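Local coordinates for beta-galactosidase (Trichoderma reesei, PDB 3OG2), which probably hydrolyses terminal non-reducing beta-D-galactose residues in beta-D-galactosides, as a family 35 glycoside hydrolase built on a TIM barrel, at residues 112-117 against 275-280; 172-177 against 232-237. One frame throughout, in Å; residues are numbered along the deposited sequence.

Interaction 1 (112-117 against 275-280); sequences LARPGP and SLVEFQ
Arg114 and Glu278 meet across the interior of the TIM barrel, a salt bridge thrown from strand 110-116 to strand 275-280, two strands that are not neighbours in the sheet; even the closest CA atoms, those of Leu112 and Val277, stand 9.3 Å apart. The arginine offers the NH1 and NH2 end of its guanidinium, and both nitrogens converge on a single carboxylate oxygen. NH1 of Arg114 lies 3.0 Å from OE2 of Glu278 in a fairly straight bond, coming in on the anti lone pair of that oxygen, whereas NH2 of Arg114 is 3.3 Å from the same OE2 and approaches from above the carboxylate plane. OE2 itself sits in the guanidinium plane, at its edge, with the two flat groups turned 81° apart. Extended beyond CG, the glutamate chain carries its carboxylate across to the arginine, although its CB sets out to one side.

Each partner has further ties: Arg114 NH2 also forms a salt bridge with Glu46, and Arg114 NH1 a hydrogen bond with Gln176, while Glu278 OE1 bonds to the hydroxyl of Tyr240. Glu278 belongs to the galactose-binding site, and with no galactose bound here its OE2 hydrogen-bonds to a glycerol, probably from the crystallisation liquor. Putting a leucine at Arg114 would probably leave the carboxylates of Glu46 and Glu278 without their shared positive partner and Glu278 freer to turn.

Beside the charged pair runs an apolar contact, in which Leu112 and Val277 cross at about a right angle. With CG1 of Val277 anti to the backbone N (chi1 172°), this methyl reaches CD2 of Leu112 at 4.1 Å and also lies 3.9 Å from NH1 of Arg114.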
ATOM      1  N   LEU A 112     -11.414  -3.231   7.905  1.00  5.91           N
ATOM      2  CA  LEU A 112     -11.904  -1.849   7.995  1.00  6.09           C
ATOM      3  C   LEU A 112     -12.147  -1.383   6.566  1.00  5.51           C
ATOM      4  O   LEU A 112     -11.195  -1.255   5.796  1.00  7.10           O
ATOM      5  CB  LEU A 112     -10.863  -1.000   8.727  1.00  6.42           C
ATOM      6  CG  LEU A 112     -10.995   0.521   8.520  1.00  8.58           C
ATOM      7  CD1 LEU A 112     -12.388   1.076   8.815  1.00  9.59           C
ATOM      8  CD2 LEU A 112      -9.964   1.259   9.387  1.00 10.19           C
ATOM      9  N   ALA A 113     -13.419  -1.174   6.214  1.00  6.56           N
ATOM     10  CA  ALA A 113     -13.790  -0.783   4.856  1.00  7.26           C
ATOM     11  C   ALA A 113     -13.848   0.731   4.738  1.00  6.94           C
ATOM     12  O   ALA A 113     -14.516   1.362   5.569  1.00  7.49           O
ATOM     13  CB  ALA A 113     -15.175  -1.370   4.528  1.00  7.63           C
ATOM     14  N   ARG A 114     -13.189   1.269   3.707  1.00  6.50           N
ATOM     15  CA  ARG A 114     -13.094   2.739   3.552  1.00  6.58           C
ATOM     16  C   ARG A 114     -13.460   3.063   2.117  1.00  5.80           C
ATOM     17  O   ARG A 114     -12.558   3.289   1.268  1.00  7.34           O
ATOM     18  CB  ARG A 114     -11.693   3.236   3.962  1.00  6.92           C
ATOM     19  CG  ARG A 114     -11.132   2.538   5.197  1.00  7.64           C
ATOM     20  CD  ARG A 114     -10.046   3.315   5.897  1.00  7.81           C
ATOM     21  NE  ARG A 114      -8.844   3.460   5.089  1.00  7.63           N
ATOM     22  CZ  ARG A 114      -8.085   4.550   5.115  1.00  7.02           C
ATOM     23  NH1 ARG A 114      -8.413   5.644   5.820  1.00  8.35           N
ATOM     24  NH2 ARG A 114      -6.951   4.555   4.377  1.00  7.46           N
ATOM     25  N   PRO A 115     -14.748   3.082   1.773  1.00  6.30           N
ATOM     26  CA  PRO A 115     -15.125   3.234   0.381  1.00  6.78           C
ATOM     27  C   PRO A 115     -15.252   4.668  -0.130  1.00  7.34           C
ATOM     28  O   PRO A 115     -15.637   4.862  -1.281  1.00  8.76           O
ATOM     29  CB  PRO A 115     -16.504   2.533   0.318  1.00  7.58           C
ATOM     30  CG  PRO A 115     -17.087   2.800   1.660  1.00  8.57           C
ATOM     31  CD  PRO A 115     -15.908   2.754   2.635  1.00  7.68           C
ATOM     32  N   GLY A 116     -14.974   5.646   0.701  1.00  6.66           N
ATOM     33  CA  GLY A 116     -15.036   7.025   0.307  1.00  7.93           C
ATOM     34  C   GLY A 116     -16.425   7.616   0.523  1.00  7.22           C
ATOM     35  O   GLY A 116     -16.946   7.510   1.638  1.00  9.15           O
ATOM     36  N   PRO A 117     -17.079   8.214  -0.482  1.00  7.82           N
ATOM     37  CA  PRO A 117     -16.699   8.284  -1.886  1.00  8.60           C
ATOM     38  C   PRO A 117     -15.369   8.921  -2.240  1.00  7.29           C
ATOM     39  O   PRO A 117     -14.699   8.428  -3.165  1.00  8.64           O
ATOM     40  CB  PRO A 117     -17.794   9.192  -2.508  1.00 11.84           C
ATOM     41  CG  PRO A 117     -18.966   9.105  -1.611  1.00 11.47           C
ATOM     42  CD  PRO A 117     -18.432   8.799  -0.237  1.00  9.26           C
ATOM     43  N   SER A 275      -7.422   5.847  18.432  1.00  7.33           N
ATOM     44  CA  SER A 275      -7.359   5.224  17.112  1.00  7.07           C
ATOM     45  C   SER A 275      -6.570   6.039  16.103  1.00  6.70           C
ATOM     46  O   SER A 275      -6.898   7.193  15.855  1.00  7.90           O
ATOM     47  CB  SER A 275      -8.789   5.093  16.581  1.00  7.61           C
ATOM     48  OG  SER A 275      -9.602   4.298  17.459  1.00  8.75           O
ATOM     49  N   LEU A 276      -5.533   5.414  15.557  1.00  6.73           N
ATOM     50  CA  LEU A 276      -4.736   5.985  14.490  1.00  6.07           C
ATOM     51  C   LEU A 276      -5.145   5.198  13.235  1.00  6.44           C
ATOM     52  O   LEU A 276      -4.681   4.088  12.991  1.00  7.60           O
ATOM     53  CB  LEU A 276      -3.228   5.867  14.742  1.00  8.48           C
ATOM     54  CG  LEU A 276      -2.758   6.741  15.909  1.00  9.45           C
ATOM     55  CD1 LEU A 276      -1.297   6.417  16.240  1.00  9.63           C
ATOM     56  CD2 LEU A 276      -2.933   8.226  15.577  1.00 10.31           C
ATOM     57  N   VAL A 277      -6.062   5.779  12.484  1.00  6.36           N
ATOM     58  CA  VAL A 277      -6.652   5.065  11.349  1.00  7.02           C
ATOM     59  C   VAL A 277      -5.690   5.032  10.178  1.00  7.15           C
ATOM     60  O   VAL A 277      -5.729   4.158   9.326  1.00  8.32           O
ATOM     61  CB  VAL A 277      -8.006   5.730  10.986  1.00  7.31           C
ATOM     62  CG1 VAL A 277      -8.595   5.159   9.693  1.00 10.01           C
ATOM     63  CG2 VAL A 277      -8.918   5.452  12.168  1.00  9.97           C
ATOM     64  N   GLU A 278      -4.739   5.986  10.084  1.00  7.83           N
ATOM     65  CA  GLU A 278      -3.604   5.880   9.164  1.00  7.13           C
ATOM     66  C   GLU A 278      -2.379   6.377   9.911  1.00  6.64           C
ATOM     67  O   GLU A 278      -2.358   7.554  10.329  1.00  9.16           O
ATOM     68  CB  GLU A 278      -3.679   6.730   7.905  1.00  8.27           C
ATOM     69  CG  GLU A 278      -4.940   6.419   7.076  1.00  8.97           C
ATOM     70  CD  GLU A 278      -5.066   7.449   5.981  1.00  9.81           C
ATOM     71  OE1 GLU A 278      -4.089   8.161   5.617  1.00 10.75           O
ATOM     72  OE2 GLU A 278      -6.177   7.575   5.417  1.00 10.96           O
ATOM     73  N   PHE A 279      -1.396   5.518  10.073  1.00  6.41           N
ATOM     74  CA  PHE A 279      -0.117   5.959  10.615  1.00  6.56           C
ATOM     75  C   PHE A 279       0.968   5.566   9.620  1.00  6.37           C
ATOM     76  O   PHE A 279       0.958   4.460   9.069  1.00  7.56           O
ATOM     77  CB  PHE A 279       0.142   5.374  12.008  1.00  7.05           C
ATOM     78  CG  PHE A 279       1.370   6.086  12.598  1.00  7.18           C
ATOM     79  CD1 PHE A 279       1.247   7.369  13.169  1.00  8.69           C
ATOM     80  CD2 PHE A 279       2.621   5.491  12.533  1.00  7.57           C
ATOM     81  CE1 PHE A 279       2.386   8.007  13.651  1.00  8.58           C
ATOM     82  CE2 PHE A 279       3.735   6.143  13.028  1.00  7.50           C
ATOM     83  CZ  PHE A 279       3.634   7.401  13.562  1.00  8.36           C
ATOM     84  N   GLN A 280       1.930   6.461   9.407  1.00  7.24           N
ATOM     85  CA  GLN A 280       2.964   6.286   8.402  1.00  6.97           C
ATOM     86  C   GLN A 280       3.639   4.922   8.410  1.00  6.77           C
ATOM     87  O   GLN A 280       4.255   4.487   9.404  1.00  7.95           O
ATOM     88  CB  GLN A 280       4.006   7.387   8.682  1.00  8.07           C
ATOM     89  CG  GLN A 280       5.104   7.431   7.629  1.00  9.23           C
ATOM     90  CD  GLN A 280       5.724   8.816   7.534  1.00  8.06           C
ATOM     91  OE1 GLN A 280       5.707   9.616   8.486  1.00  9.79           O
ATOM     92  NE2 GLN A 280       6.255   9.122   6.353  1.00  9.55           N
TER

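Interaction 2 (172-177 against 232-237); sequences VILYQP and VDIYGH
Pro177 and Val232 make the closer of two apolar contacts that join barrel strand 172-177 to the loop leading into strand 236-239. CG of the Pro177 ring lies 4.0 Å from the CG1 methyl of Val232, and the side chains meet at a slant. Because CG1 of Val232 stands anti to its own carbonyl carbon (chi1 -63°), it is this branch that faces the ring. The second contact is looser: CD2 of Leu174 comes to 4.4 Å from CD1 of Ile234, each side chain touching with a terminal methyl.

Polar bonds are made instead to residues beyond the pair of segments. Asp233 forms a salt bridge with Arg204, and the hydroxyl of Tyr235 bonds to Asp216, so the loop is anchored on both sides of Ile234 in sequence. Helix 193-205 packs on Pro177 through Val199 and on Val232 through Ile200, extending the apolar cluster.

No hydrogen bond or salt bridge links the two segments. Their buried join is therefore non-directional: it rests on shape and the exclusion of water, while the directional bonds of Asp233 and Tyr235 go to other residues.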
ATOM      1  N   VAL A 172     -15.918  -7.898   7.756  1.00  6.60           N
ATOM      2  CA  VAL A 172     -15.890  -6.428   7.975  1.00  7.19           C
ATOM      3  C   VAL A 172     -16.367  -6.056   9.377  1.00  6.94           C
ATOM      4  O   VAL A 172     -17.484  -6.426   9.787  1.00  7.70           O
ATOM      5  CB  VAL A 172     -16.731  -5.700   6.900  1.00  6.69           C
ATOM      6  CG1 VAL A 172     -16.789  -4.212   7.230  1.00  8.61           C
ATOM      7  CG2 VAL A 172     -16.132  -5.906   5.513  1.00  7.47           C
ATOM      8  N   ILE A 173     -15.513  -5.344  10.109  1.00  6.89           N
ATOM      9  CA  ILE A 173     -15.854  -4.962  11.488  1.00  6.32           C
ATOM     10  C   ILE A 173     -16.035  -3.467  11.695  1.00  7.01           C
ATOM     11  O   ILE A 173     -16.590  -3.063  12.712  1.00  8.12           O
ATOM     12  CB  ILE A 173     -14.742  -5.472  12.465  1.00  6.69           C
ATOM     13  CG1 ILE A 173     -13.353  -4.926  12.131  1.00  7.72           C
ATOM     14  CG2 ILE A 173     -14.792  -6.990  12.542  1.00  7.77           C
ATOM     15  CD1 ILE A 173     -12.333  -5.157  13.221  1.00  9.70           C
ATOM     16  N   LEU A 174     -15.561  -2.646  10.765  1.00  7.32           N
ATOM     17  CA  LEU A 174     -15.560  -1.182  10.926  1.00  6.63           C
ATOM     18  C   LEU A 174     -15.735  -0.573   9.534  1.00  6.16           C
ATOM     19  O   LEU A 174     -15.342  -1.163   8.541  1.00  6.91           O
ATOM     20  CB  LEU A 174     -14.274  -0.657  11.502  1.00  7.05           C
ATOM     21  CG  LEU A 174     -13.981  -1.045  12.953  1.00  7.94           C
ATOM     22  CD1 LEU A 174     -12.517  -0.671  13.261  1.00 10.10           C
ATOM     23  CD2 LEU A 174     -14.939  -0.311  13.900  1.00  8.60           C
ATOM     24  N   TYR A 175     -16.370   0.607   9.500  1.00  6.42           N
ATOM     25  CA  TYR A 175     -16.564   1.333   8.259  1.00  6.83           C
ATOM     26  C   TYR A 175     -16.165   2.785   8.449  1.00  6.33           C
ATOM     27  O   TYR A 175     -16.588   3.430   9.409  1.00  7.53           O
ATOM     28  CB  TYR A 175     -18.043   1.212   7.874  1.00  6.81           C
ATOM     29  CG  TYR A 175     -18.498   1.863   6.594  1.00  7.06           C
ATOM     30  CD1 TYR A 175     -18.650   3.252   6.444  1.00  8.08           C
ATOM     31  CD2 TYR A 175     -18.819   1.028   5.485  1.00  7.98           C
ATOM     32  CE1 TYR A 175     -19.056   3.800   5.271  1.00  7.55           C
ATOM     33  CE2 TYR A 175     -19.275   1.614   4.305  1.00  9.19           C
ATOM     34  CZ  TYR A 175     -19.393   2.999   4.208  1.00  8.27           C
ATOM     35  OH  TYR A 175     -19.857   3.564   3.026  1.00 10.02           O
ATOM     36  N   GLN A 176     -15.426   3.315   7.467  1.00  6.59           N
ATOM     37  CA  GLN A 176     -15.064   4.744   7.495  1.00  6.78           C
ATOM     38  C   GLN A 176     -15.836   5.454   6.392  1.00  6.89           C
ATOM     39  O   GLN A 176     -15.676   5.146   5.190  1.00  8.44           O
ATOM     40  CB  GLN A 176     -13.554   4.908   7.212  1.00  6.61           C
ATOM     41  CG  GLN A 176     -13.149   6.377   7.110  1.00  7.11           C
ATOM     42  CD  GLN A 176     -11.727   6.507   6.644  1.00  6.55           C
ATOM     43  OE1 GLN A 176     -10.765   6.133   7.360  1.00  7.56           O
ATOM     44  NE2 GLN A 176     -11.501   7.048   5.432  1.00  7.96           N
ATOM     45  N   PRO A 177     -16.641   6.455   6.726  1.00  8.14           N
ATOM     46  CA  PRO A 177     -17.272   7.306   5.756  1.00  8.75           C
ATOM     47  C   PRO A 177     -16.343   8.487   5.417  1.00  7.94           C
ATOM     48  O   PRO A 177     -15.723   9.042   6.329  1.00  9.79           O
ATOM     49  CB  PRO A 177     -18.521   7.814   6.502  1.00 11.27           C
ATOM     50  CG  PRO A 177     -18.194   7.726   7.965  1.00 18.29           C
ATOM     51  CD  PRO A 177     -17.035   6.803   8.139  1.00  9.70           C
ATOM     52  N   VAL A 232     -19.430  10.508  14.115  1.00  9.17           N
ATOM     53  CA  VAL A 232     -19.268   9.042  13.976  1.00  8.80           C
ATOM     54  C   VAL A 232     -19.219   8.389  15.339  1.00  7.83           C
ATOM     55  O   VAL A 232     -19.367   9.024  16.393  1.00 10.62           O
ATOM     56  CB  VAL A 232     -18.013   8.718  13.148  1.00  8.82           C
ATOM     57  CG1 VAL A 232     -18.156   9.260  11.712  1.00 12.70           C
ATOM     58  CG2 VAL A 232     -16.740   9.248  13.797  1.00  9.94           C
ATOM     59  N   ASP A 233     -19.016   7.061  15.353  1.00  8.10           N
ATOM     60  CA  ASP A 233     -19.016   6.317  16.602  1.00  7.59           C
ATOM     61  C   ASP A 233     -17.674   6.394  17.326  1.00  7.61           C
ATOM     62  O   ASP A 233     -17.612   6.504  18.542  1.00  9.82           O
ATOM     63  CB  ASP A 233     -19.361   4.871  16.325  1.00  8.52           C
ATOM     64  CG  ASP A 233     -20.765   4.737  15.771  1.00  9.25           C
ATOM     65  OD1 ASP A 233     -21.706   5.376  16.345  1.00 13.03           O
ATOM     66  OD2 ASP A 233     -20.959   3.943  14.858  1.00  9.99           O
ATOM     67  N   ILE A 234     -16.592   6.260  16.542  1.00  7.59           N
ATOM     68  CA  ILE A 234     -15.248   6.223  17.121  1.00  6.89           C
ATOM     69  C   ILE A 234     -14.441   7.292  16.389  1.00  7.07           C
ATOM     70  O   ILE A 234     -14.334   7.257  15.149  1.00  7.83           O
ATOM     71  CB  ILE A 234     -14.578   4.837  16.972  1.00  7.62           C
ATOM     72  CG1 ILE A 234     -15.396   3.767  17.700  1.00  9.32           C
ATOM     73  CG2 ILE A 234     -13.120   4.921  17.356  1.00  9.04           C
ATOM     74  CD1 ILE A 234     -14.900   2.331  17.442  1.00 10.52           C
ATOM     75  N   TYR A 235     -13.875   8.242  17.120  1.00  7.46           N
ATOM     76  CA  TYR A 235     -13.067   9.280  16.509  1.00  7.73           C
ATOM     77  C   TYR A 235     -11.683   8.722  16.165  1.00  8.04           C
ATOM     78  O   TYR A 235     -11.000   8.206  17.077  1.00  8.31           O
ATOM     79  CB  TYR A 235     -12.913  10.463  17.498  1.00  9.02           C
ATOM     80  CG  TYR A 235     -12.022  11.534  16.927  1.00  7.93           C
ATOM     81  CD1 TYR A 235     -12.460  12.396  15.910  1.00  8.49           C
ATOM     82  CD2 TYR A 235     -10.694  11.676  17.418  1.00  8.65           C
ATOM     83  CE1 TYR A 235     -11.645  13.389  15.359  1.00  8.98           C
ATOM     84  CE2 TYR A 235      -9.903  12.682  16.855  1.00  9.04           C
ATOM     85  CZ  TYR A 235     -10.369  13.514  15.856  1.00  8.17           C
ATOM     86  OH  TYR A 235      -9.536  14.504  15.355  1.00  9.79           O
ATOM     87  N   GLY A 236     -11.281   8.831  14.926  1.00  7.73           N
ATOM     88  CA  GLY A 236      -9.946   8.398  14.491  1.00  7.74           C
ATOM     89  C   GLY A 236      -9.201   9.614  13.895  1.00  7.11           C
ATOM     90  O   GLY A 236      -9.832  10.538  13.399  1.00  7.75           O
ATOM     91  N   HIS A 237      -7.865   9.522  13.962  1.00  7.28           N
ATOM     92  CA  HIS A 237      -7.097  10.507  13.216  1.00  7.44           C
ATOM     93  C   HIS A 237      -5.833   9.846  12.671  1.00  7.04           C
ATOM     94  O   HIS A 237      -5.546   8.682  12.951  1.00  7.82           O
ATOM     95  CB  HIS A 237      -6.785  11.773  14.034  1.00  8.12           C
ATOM     96  CG  HIS A 237      -5.744  11.641  15.099  1.00  8.35           C
ATOM     97  ND1 HIS A 237      -4.386  11.635  14.841  1.00  8.47           N
ATOM     98  CD2 HIS A 237      -5.901  11.494  16.440  1.00  8.69           C
ATOM     99  CE1 HIS A 237      -3.759  11.505  16.033  1.00  8.77           C
ATOM    100  NE2 HIS A 237      -4.634  11.411  17.019  1.00  9.03           N
TER

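Overall arrangement
Both contacts belong to the TIM barrel of the family 35 domain, their centres about 8 Å apart. Along the chain the order is 112-117, 172-177, 232-237, 275-280, so the pair of interaction 2 falls wholly between the partners of interaction 1. Strands 110-116 and 172-177 run parallel as neighbours, as do 236-239 and 275-280; interaction 1 links one member of each pair, and interaction 2 links strand 172-177 to the loop that leads into strand 236-239. Between the two contacts, N of Gln176 lies 2.9 Å from O of Ala113, a probable hydrogen bond. Interaction 1 brings charge to the galactose site, while interaction 2 supplies an apolar join near it.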